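Local coordinates for putative NADPH:quinone oxidoreductase (Ralstonia eutropha, PDB 3IUP), which probably catalyses the NADPH-dependent reduction of quinones or related substrates, and holds NADPH in a pocket of the crystallised enzyme, at residues L18-D23 with E350-D355; Q230-A235 with L258-A263; A263-S268 with Y275-H280. One frame throughout, in Å; residues are numbered along the deposited sequence.

Contact 1: L18-D23 with E350-D355; sequences LELSLD and EVLDLD
L352 sets its CD1 methyl over one face of the flat peptide that joins L20 to S21. CD1 lies 3.7 Å from S21 N and stands almost directly above the peptide plane, so this is face packing of a methyl on backbone. The edges of the strand are used otherwise. L20 pairs through its backbone with V72 on strand 70-75, and S21 pairs with R9 on strand 4-12.

The second methyl of L352 turns to the side chain of L20. CD2 comes to 3.6 Å from L20 CB and to 3.8 Å from L20 CD1. The two leucines meet at a slant. In L352 the CG is anti to the carbonyl carbon (chi1 -60°), and the extended chi2 (-174°) carries the forked end down onto the strand. L22 adds a looser touch, with its CD2 4.3 Å from L352 CD1.

Strand 17-26 is an inner strand of a five-stranded antiparallel sheet that also takes in strands of the GroES-like region of the alcohol dehydrogenase family. The contact therefore lays a late turn, between helix 348-351 and helix 354-360, on a sheet built from the first hundred residues. L352 also rests on P70 and V72, while L354 reaches A61, A63 and V72. L20 is covered further by L52 and F53 of helix 46-53.

No hydrogen bond crosses between the two segments. Within the turn, D353 is the N-cap of helix 354-360, and its OD1 accepts from D355 N at 2.7 Å. The hydrogen bond is bent (136° at the hydrogen), and the donor nears OD1 almost in line with the C-O bond.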
loop_
_atom_site.group_PDB
_atom_site.type_symbol
_atom_site.label_atom_id
_atom_site.label_comp_id
_atom_site.label_asym_id
_atom_site.label_seq_id
_atom_site.Cartn_x
_atom_site.Cartn_y
_atom_site.Cartn_z
ATOM N N LEU A 18 -3.568 30.954 12.787
ATOM C CA LEU A 18 -2.653 30.305 13.723
ATOM C C LEU A 18 -2.069 31.378 14.634
ATOM O O LEU A 18 -1.608 32.378 14.157
ATOM C CB LEU A 18 -1.518 29.602 12.961
ATOM C CG LEU A 18 -0.358 29.101 13.834
ATOM C CD1 LEU A 18 -0.795 27.949 14.735
ATOM C CD2 LEU A 18 0.881 28.693 13.039
ATOM N N GLU A 19 -2.161 31.195 15.952
ATOM C CA GLU A 19 -1.421 31.966 16.945
ATOM C C GLU A 19 -0.495 31.052 17.779
ATOM O O GLU A 19 -0.942 30.066 18.406
ATOM C CB GLU A 19 -2.354 32.751 17.880
ATOM C CG GLU A 19 -1.596 33.579 18.926
ATOM C CD GLU A 19 -2.470 34.318 19.948
ATOM O OE1 GLU A 19 -3.713 34.309 19.831
ATOM O OE2 GLU A 19 -1.927 34.924 20.885
ATOM N N LEU A 20 0.782 31.420 17.807
ATOM C CA LEU A 20 1.811 30.780 18.590
ATOM C C LEU A 20 2.187 31.714 19.684
ATOM O O LEU A 20 2.419 32.906 19.442
ATOM C CB LEU A 20 3.082 30.496 17.750
ATOM C CG LEU A 20 2.873 29.552 16.596
ATOM C CD1 LEU A 20 4.156 29.383 15.754
ATOM C CD2 LEU A 20 2.437 28.201 17.115
ATOM N N SER A 21 2.299 31.190 20.906
ATOM C CA SER A 21 2.579 32.015 22.072
ATOM C C SER A 21 3.229 31.198 23.170
ATOM O O SER A 21 3.254 29.982 23.087
ATOM C CB SER A 21 1.277 32.684 22.604
ATOM O OG SER A 21 0.392 31.699 23.083
ATOM N N LEU A 22 3.806 31.894 24.141
ATOM C CA LEU A 22 4.246 31.313 25.376
ATOM C C LEU A 22 3.192 31.611 26.446
ATOM O O LEU A 22 2.956 32.779 26.770
ATOM C CB LEU A 22 5.609 31.879 25.791
ATOM C CG LEU A 22 6.780 31.693 24.831
ATOM C CD1 LEU A 22 8.060 32.135 25.552
ATOM C CD2 LEU A 22 6.920 30.225 24.276
ATOM N N ASP A 23 2.552 30.578 26.979
ATOM C CA ASP A 23 1.523 30.750 27.985
ATOM C C ASP A 23 2.164 30.604 29.363
ATOM O O ASP A 23 3.132 29.846 29.568
ATOM C CB ASP A 23 0.407 29.694 27.837
ATOM C CG ASP A 23 -0.698 30.088 26.834
ATOM O OD1 ASP A 23 -0.428 30.847 25.879
ATOM O OD2 ASP A 23 -1.878 29.602 27.029
ATOM N N GLU A 350 12.943 31.954 21.554
ATOM C CA GLU A 350 13.561 31.871 20.233
ATOM C C GLU A 350 12.884 30.903 19.249
ATOM O O GLU A 350 13.049 31.037 18.041
ATOM C CB GLU A 350 15.053 31.520 20.403
ATOM C CG GLU A 350 15.883 32.645 20.941
ATOM C CD GLU A 350 17.348 32.243 21.222
ATOM O OE1 GLU A 350 17.658 31.070 21.564
ATOM O OE2 GLU A 350 18.224 33.138 21.110
ATOM N N VAL A 351 12.092 29.941 19.748
ATOM C CA VAL A 351 11.283 29.100 18.908
ATOM C C VAL A 351 10.343 29.968 18.063
ATOM O O VAL A 351 10.007 29.599 16.941
ATOM C CB VAL A 351 10.488 28.060 19.762
ATOM C CG1 VAL A 351 9.561 27.170 18.938
ATOM C CG2 VAL A 351 11.463 27.233 20.646
ATOM N N LEU A 352 9.929 31.078 18.623
ATOM C CA LEU A 352 8.953 31.936 17.957
ATOM C C LEU A 352 9.603 33.113 17.244
ATOM O O LEU A 352 8.907 34.015 16.812
ATOM C CB LEU A 352 7.861 32.380 18.937
ATOM C CG LEU A 352 7.075 31.201 19.541
ATOM C CD1 LEU A 352 5.894 31.744 20.406
ATOM C CD2 LEU A 352 6.575 30.180 18.530
ATOM N N ASP A 353 10.914 33.108 17.087
ATOM C CA ASP A 353 11.601 34.112 16.261
ATOM C C ASP A 353 11.503 33.694 14.806
ATOM O O ASP A 353 11.919 32.601 14.451
ATOM C CB ASP A 353 13.048 34.170 16.699
ATOM C CG ASP A 353 13.862 35.232 15.966
ATOM O OD1 ASP A 353 13.729 35.381 14.732
ATOM O OD2 ASP A 353 14.640 35.908 16.671
ATOM N N LEU A 354 10.983 34.565 13.938
ATOM C CA LEU A 354 10.757 34.178 12.536
ATOM C C LEU A 354 12.075 33.845 11.818
ATOM O O LEU A 354 12.114 33.014 10.906
ATOM C CB LEU A 354 9.979 35.268 11.806
ATOM C CG LEU A 354 8.549 35.503 12.301
ATOM C CD1 LEU A 354 7.935 36.784 11.692
ATOM C CD2 LEU A 354 7.721 34.255 12.004
ATOM N N ASP A 355 13.157 34.461 12.281
ATOM C CA ASP A 355 14.515 34.184 11.763
ATOM C C ASP A 355 14.954 32.769 12.087
ATOM O O ASP A 355 15.571 32.101 11.243
ATOM C CB ASP A 355 15.550 35.181 12.337
ATOM C CG ASP A 355 15.342 36.640 11.858
ATOM O OD1 ASP A 355 14.783 36.894 10.760
ATOM O OD2 ASP A 355 15.757 37.554 12.611
#

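Contact 2: Q230-A235 with L258-A263; sequences QDLTEA and LTCMEA
C260 fits its side chain between L232 and T233. Its SG lies 3.8 Å from L232 CD2 and 3.3 Å from T233 OG1. The CB of C260 is also close to T233 OG1, at 3.4 Å. One turn further on, the methyl CG2 of T233 meets A263 CB at 3.8 Å. T233 thus faces the other helix with both branches. Its chi1 of -57° puts OG1 beside its own backbone N, where the hydroxyl bonds to M229 O one turn back.

The helix axes come within 8.4 Å and cross at -52°. Small residues at T233, C260 and A263 allow this close approach. The angle is near that of classical ridges-into-grooves packing. Helix 228-239 leads into strand 243-249, and helix 253-266 follows that strand, in the Rossmann-type parallel sheet. L232 also packs on V200 and I202 of strand 199-203. M229 and L236 of helix 228-239 also pack on C260. The side chain of L232 is about 14 Å from bound NADPH.

T233 OG1 is thus bonded within its own helix. Around it the helices meet through apolar groups and the C260 sulfur, with OG1 and SG in close approach.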
loop_
_atom_site.group_PDB
_atom_site.type_symbol
_atom_site.label_atom_id
_atom_site.label_comp_id
_atom_site.label_asym_id
_atom_site.label_seq_id
_atom_site.Cartn_x
_atom_site.Cartn_y
_atom_site.Cartn_z
ATOM N N GLN A 230 19.704 2.424 -12.249
ATOM C CA GLN A 230 20.702 1.390 -12.317
ATOM C C GLN A 230 21.460 1.162 -11.009
ATOM O O GLN A 230 21.694 0.020 -10.614
ATOM C CB GLN A 230 21.669 1.724 -13.438
ATOM C CG GLN A 230 22.879 0.832 -13.587
ATOM C CD GLN A 230 23.800 1.410 -14.670
ATOM O OE1 GLN A 230 23.311 1.887 -15.707
ATOM N NE2 GLN A 230 25.098 1.469 -14.396
ATOM N N ASP A 231 21.872 2.249 -10.348
ATOM C CA ASP A 231 22.628 2.155 -9.090
ATOM C C ASP A 231 21.751 1.441 -8.021
ATOM O O ASP A 231 22.211 0.573 -7.293
ATOM C CB ASP A 231 22.929 3.550 -8.497
ATOM C CG ASP A 231 23.686 4.505 -9.431
ATOM O OD1 ASP A 231 24.378 4.046 -10.374
ATOM O OD2 ASP A 231 23.579 5.763 -9.161
ATOM N N LEU A 232 20.480 1.837 -7.960
ATOM C CA LEU A 232 19.555 1.310 -6.961
ATOM C C LEU A 232 19.298 -0.153 -7.220
ATOM O O LEU A 232 19.417 -0.995 -6.305
ATOM C CB LEU A 232 18.246 2.140 -6.929
ATOM C CG LEU A 232 17.163 1.640 -5.984
ATOM C CD1 LEU A 232 17.796 1.417 -4.567
ATOM C CD2 LEU A 232 15.948 2.566 -5.973
ATOM N N THR A 233 19.092 -0.494 -8.482
ATOM C CA THR A 233 18.867 -1.889 -8.847
ATOM C C THR A 233 20.086 -2.744 -8.459
ATOM O O THR A 233 19.954 -3.818 -7.864
ATOM C CB THR A 233 18.495 -2.057 -10.329
ATOM O OG1 THR A 233 17.341 -1.275 -10.656
ATOM C CG2 THR A 233 18.239 -3.551 -10.670
ATOM N N GLU A 234 21.295 -2.251 -8.742
ATOM C CA GLU A 234 22.502 -2.993 -8.350
ATOM C C GLU A 234 22.584 -3.165 -6.841
ATOM O O GLU A 234 22.916 -4.205 -6.370
ATOM C CB GLU A 234 23.790 -2.274 -8.778
ATOM C CG GLU A 234 24.016 -2.158 -10.246
ATOM C CD GLU A 234 25.261 -1.267 -10.580
ATOM O OE1 GLU A 234 26.165 -1.177 -9.713
ATOM O OE2 GLU A 234 25.318 -0.662 -11.689
ATOM N N ALA A 235 22.337 -2.089 -6.102
ATOM C CA ALA A 235 22.317 -2.144 -4.632
ATOM C C ALA A 235 21.285 -3.163 -4.130
ATOM O O ALA A 235 21.526 -3.861 -3.145
ATOM C CB ALA A 235 22.047 -0.735 -4.043
ATOM N N LEU A 258 10.083 0.165 -5.580
ATOM C CA LEU A 258 9.374 -1.067 -5.947
ATOM C C LEU A 258 9.831 -1.559 -7.319
ATOM O O LEU A 258 10.043 -2.775 -7.524
ATOM C CB LEU A 258 7.865 -0.861 -5.903
ATOM C CG LEU A 258 7.294 -0.695 -4.494
ATOM C CD1 LEU A 258 5.841 -0.188 -4.545
ATOM C CD2 LEU A 258 7.435 -2.057 -3.719
ATOM N N THR A 259 9.917 -0.657 -8.276
ATOM C CA THR A 259 10.329 -1.027 -9.623
ATOM C C THR A 259 11.721 -1.687 -9.600
ATOM O O THR A 259 11.950 -2.737 -10.235
ATOM C CB THR A 259 10.268 0.224 -10.562
ATOM O OG1 THR A 259 8.939 0.756 -10.564
ATOM C CG2 THR A 259 10.701 -0.086 -12.000
ATOM N N CYS A 260 12.657 -1.063 -8.890
ATOM C CA CYS A 260 14.027 -1.596 -8.839
ATOM C C CYS A 260 14.096 -2.888 -8.061
ATOM O O CYS A 260 14.847 -3.789 -8.417
ATOM C CB CYS A 260 15.000 -0.574 -8.263
ATOM S SG CYS A 260 15.188 0.858 -9.310
HETATM N N MSE A 261 13.252 -3.029 -7.024
HETATM C CA MSE A 261 13.222 -4.280 -6.268
HETATM C C MSE A 261 12.757 -5.426 -7.204
HETATM O O MSE A 261 13.278 -6.544 -7.156
HETATM C CB MSE A 261 12.252 -4.185 -5.092
HETATM C CG MSE A 261 12.777 -3.496 -3.932
HETATM SE SE MSE A 261 11.420 -3.348 -2.525
HETATM C CE MSE A 261 12.578 -2.587 -1.184
ATOM N N GLU A 262 11.759 -5.165 -8.015
ATOM C CA GLU A 262 11.234 -6.214 -8.887
ATOM C C GLU A 262 12.310 -6.529 -9.957
ATOM O O GLU A 262 12.499 -7.693 -10.298
ATOM C CB GLU A 262 9.924 -5.788 -9.510
ATOM C CG GLU A 262 9.281 -6.805 -10.408
ATOM C CD GLU A 262 8.758 -8.061 -9.716
ATOM O OE1 GLU A 262 8.959 -8.299 -8.495
ATOM O OE2 GLU A 262 8.139 -8.865 -10.460
ATOM N N ALA A 263 13.009 -5.496 -10.454
ATOM C CA ALA A 263 14.106 -5.721 -11.432
ATOM C C ALA A 263 15.163 -6.618 -10.823
ATOM O O ALA A 263 15.673 -7.534 -11.494
ATOM C CB ALA A 263 14.738 -4.398 -11.900
#

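Contact 3: A263-S268 with Y275-H280; sequences AALNKS and YGSTTH
L265 overlaps T279 and S277 with its forked end. Its CD2 lies 3.9 Å from T279 CB, and its CD1 lies 3.9 Å from S277 OG. The leucine and threonine side chains meet at an angle, with the CG2 methyl of T279 also against CD2. A chi1 of -75° and an extended chi2 (161°) lead the L265 branches from the helix to the loop.

N266, the next residue, meets S277 at its CB. The amide oxygen OD1 of N266 sits 3.9 Å from S277 CB, at packing distance. The amide nitrogen ND2 makes a weak bond back to E262 OE2.

S277 faces the helix, but its hydroxyl serves its own loop. OG is anti to the backbone N (chi1 173°) and accepts from T279 N at 3.0 Å, in a nearly straight bond (164° at the hydrogen). This is an ST turn. It holds together the two residues that pack on L265. The backbone N of S277 is bound by E262 OE2, one turn before N266 on the helix.

The contact lies at the surface of the nucleotide-binding part of the chain. It folds the loop after helix 253-266 back along the end of that helix, just before strand 281-285. G276 takes a positive phi (75°) at the start of this return. On the loop, Y275 packs on S47 of the second subunit, and T279 touches T242.

No hydrogen bond joins 263-268 to 275-280 directly. The L265 contact is van der Waals packing against partly polar side chains, and the polar ties near the contact include E262 to S277 N and the ST turn.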
loop_
_atom_site.group_PDB
_atom_site.type_symbol
_atom_site.label_atom_id
_atom_site.label_comp_id
_atom_site.label_asym_id
_atom_site.label_seq_id
_atom_site.Cartn_x
_atom_site.Cartn_y
_atom_site.Cartn_z
ATOM N N ALA A 263 13.009 -5.496 -10.454
ATOM C CA ALA A 263 14.106 -5.721 -11.432
ATOM C C ALA A 263 15.163 -6.618 -10.823
ATOM O O ALA A 263 15.673 -7.534 -11.494
ATOM C CB ALA A 263 14.738 -4.398 -11.900
ATOM N N ALA A 264 15.524 -6.350 -9.565
ATOM C CA ALA A 264 16.537 -7.132 -8.843
ATOM C C ALA A 264 16.059 -8.572 -8.622
ATOM O O ALA A 264 16.796 -9.539 -8.833
ATOM C CB ALA A 264 16.889 -6.472 -7.499
ATOM N N LEU A 265 14.800 -8.721 -8.204
ATOM C CA LEU A 265 14.208 -10.059 -8.014
ATOM C C LEU A 265 14.173 -10.858 -9.315
ATOM O O LEU A 265 14.451 -12.067 -9.333
ATOM C CB LEU A 265 12.784 -9.969 -7.425
ATOM C CG LEU A 265 12.781 -9.630 -5.940
ATOM C CD1 LEU A 265 11.371 -9.072 -5.525
ATOM C CD2 LEU A 265 13.195 -10.785 -5.049
ATOM N N ASN A 266 13.868 -10.204 -10.408
ATOM C CA ASN A 266 13.672 -10.935 -11.648
ATOM C C ASN A 266 14.997 -11.396 -12.260
ATOM O O ASN A 266 14.996 -12.201 -13.181
ATOM C CB ASN A 266 12.865 -10.111 -12.627
ATOM C CG ASN A 266 11.408 -10.048 -12.237
ATOM O OD1 ASN A 266 10.900 -10.935 -11.533
ATOM N ND2 ASN A 266 10.733 -9.001 -12.666
ATOM N N LYS A 267 16.116 -10.915 -11.739
ATOM C CA LYS A 267 17.399 -11.391 -12.200
ATOM C C LYS A 267 17.546 -12.852 -11.825
ATOM O O LYS A 267 18.252 -13.578 -12.503
ATOM C CB LYS A 267 18.544 -10.504 -11.685
ATOM C CG LYS A 267 18.396 -9.112 -12.248
ATOM C CD LYS A 267 19.672 -8.343 -12.475
ATOM C CE LYS A 267 19.335 -6.950 -12.962
ATOM N NZ LYS A 267 20.511 -6.232 -13.520
ATOM N N SER A 268 16.831 -13.301 -10.798
ATOM C CA SER A 268 16.850 -14.713 -10.394
ATOM C C SER A 268 15.617 -15.502 -10.846
ATOM O O SER A 268 15.474 -16.675 -10.477
ATOM C CB SER A 268 16.962 -14.802 -8.880
ATOM O OG SER A 268 17.859 -13.833 -8.406
ATOM N N TYR A 275 2.451 -12.430 -13.511
ATOM C CA TYR A 275 2.294 -11.336 -12.527
ATOM C C TYR A 275 3.586 -10.942 -11.786
ATOM O O TYR A 275 3.548 -10.365 -10.655
ATOM C CB TYR A 275 1.220 -11.742 -11.521
ATOM C CG TYR A 275 -0.099 -11.978 -12.227
ATOM C CD1 TYR A 275 -0.801 -10.896 -12.778
ATOM C CD2 TYR A 275 -0.639 -13.257 -12.354
ATOM C CE1 TYR A 275 -2.001 -11.082 -13.445
ATOM C CE2 TYR A 275 -1.879 -13.460 -13.012
ATOM C CZ TYR A 275 -2.542 -12.359 -13.560
ATOM O OH TYR A 275 -3.747 -12.488 -14.240
ATOM N N GLY A 276 4.722 -11.271 -12.400
ATOM C CA GLY A 276 6.016 -10.967 -11.814
ATOM C C GLY A 276 6.397 -11.889 -10.650
ATOM O O GLY A 276 5.851 -12.978 -10.473
ATOM N N SER A 277 7.384 -11.437 -9.878
ATOM C CA SER A 277 7.967 -12.239 -8.801
ATOM C C SER A 277 6.885 -12.452 -7.792
ATOM O O SER A 277 6.045 -11.552 -7.580
ATOM C CB SER A 277 9.120 -11.491 -8.113
ATOM O OG SER A 277 9.581 -12.205 -6.976
ATOM N N THR A 278 6.927 -13.586 -7.102
ATOM C CA THR A 278 6.001 -13.790 -5.989
ATOM C C THR A 278 6.498 -13.236 -4.667
ATOM O O THR A 278 5.765 -13.243 -3.689
ATOM C CB THR A 278 5.684 -15.292 -5.775
ATOM O OG1 THR A 278 6.905 -15.960 -5.508
ATOM C CG2 THR A 278 5.025 -15.873 -7.029
ATOM N N THR A 279 7.730 -12.738 -4.624
ATOM C CA THR A 279 8.314 -12.195 -3.398
ATOM C C THR A 279 7.708 -10.828 -3.076
ATOM O O THR A 279 7.790 -9.881 -3.889
ATOM C CB THR A 279 9.826 -12.079 -3.525
ATOM O OG1 THR A 279 10.362 -13.406 -3.720
ATOM C CG2 THR A 279 10.438 -11.449 -2.302
ATOM N N HIS A 280 7.111 -10.736 -1.904
ATOM C CA HIS A 280 6.449 -9.505 -1.494
ATOM C C HIS A 280 7.431 -8.385 -1.203
ATOM O O HIS A 280 8.374 -8.566 -0.424
ATOM C CB HIS A 280 5.596 -9.735 -0.226
ATOM C CG HIS A 280 4.867 -8.494 0.228
ATOM N ND1 HIS A 280 3.702 -8.055 -0.370
ATOM C CD2 HIS A 280 5.166 -7.584 1.182
ATOM C CE1 HIS A 280 3.315 -6.929 0.211
ATOM N NE2 HIS A 280 4.185 -6.617 1.148
#

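From the N terminus, strand 17-26 comes first, and contact 1 closes only when the chain reaches 350-355. That long loop encloses both other contacts. It ties the early antiparallel sheet to a late turn. Contact 2 closes a short loop around strand 243-249, joining two helices beside the parallel sheet. Contact 3 follows in series and closes the loop between helix 253-266 and strand 281-285. Contacts 2 and 3 share A263 and helix 253-266, with centres 11 Å apart. Contact 1 lies on the opposite side of the chain's centre, its own centre 44 Å from that of contact 2.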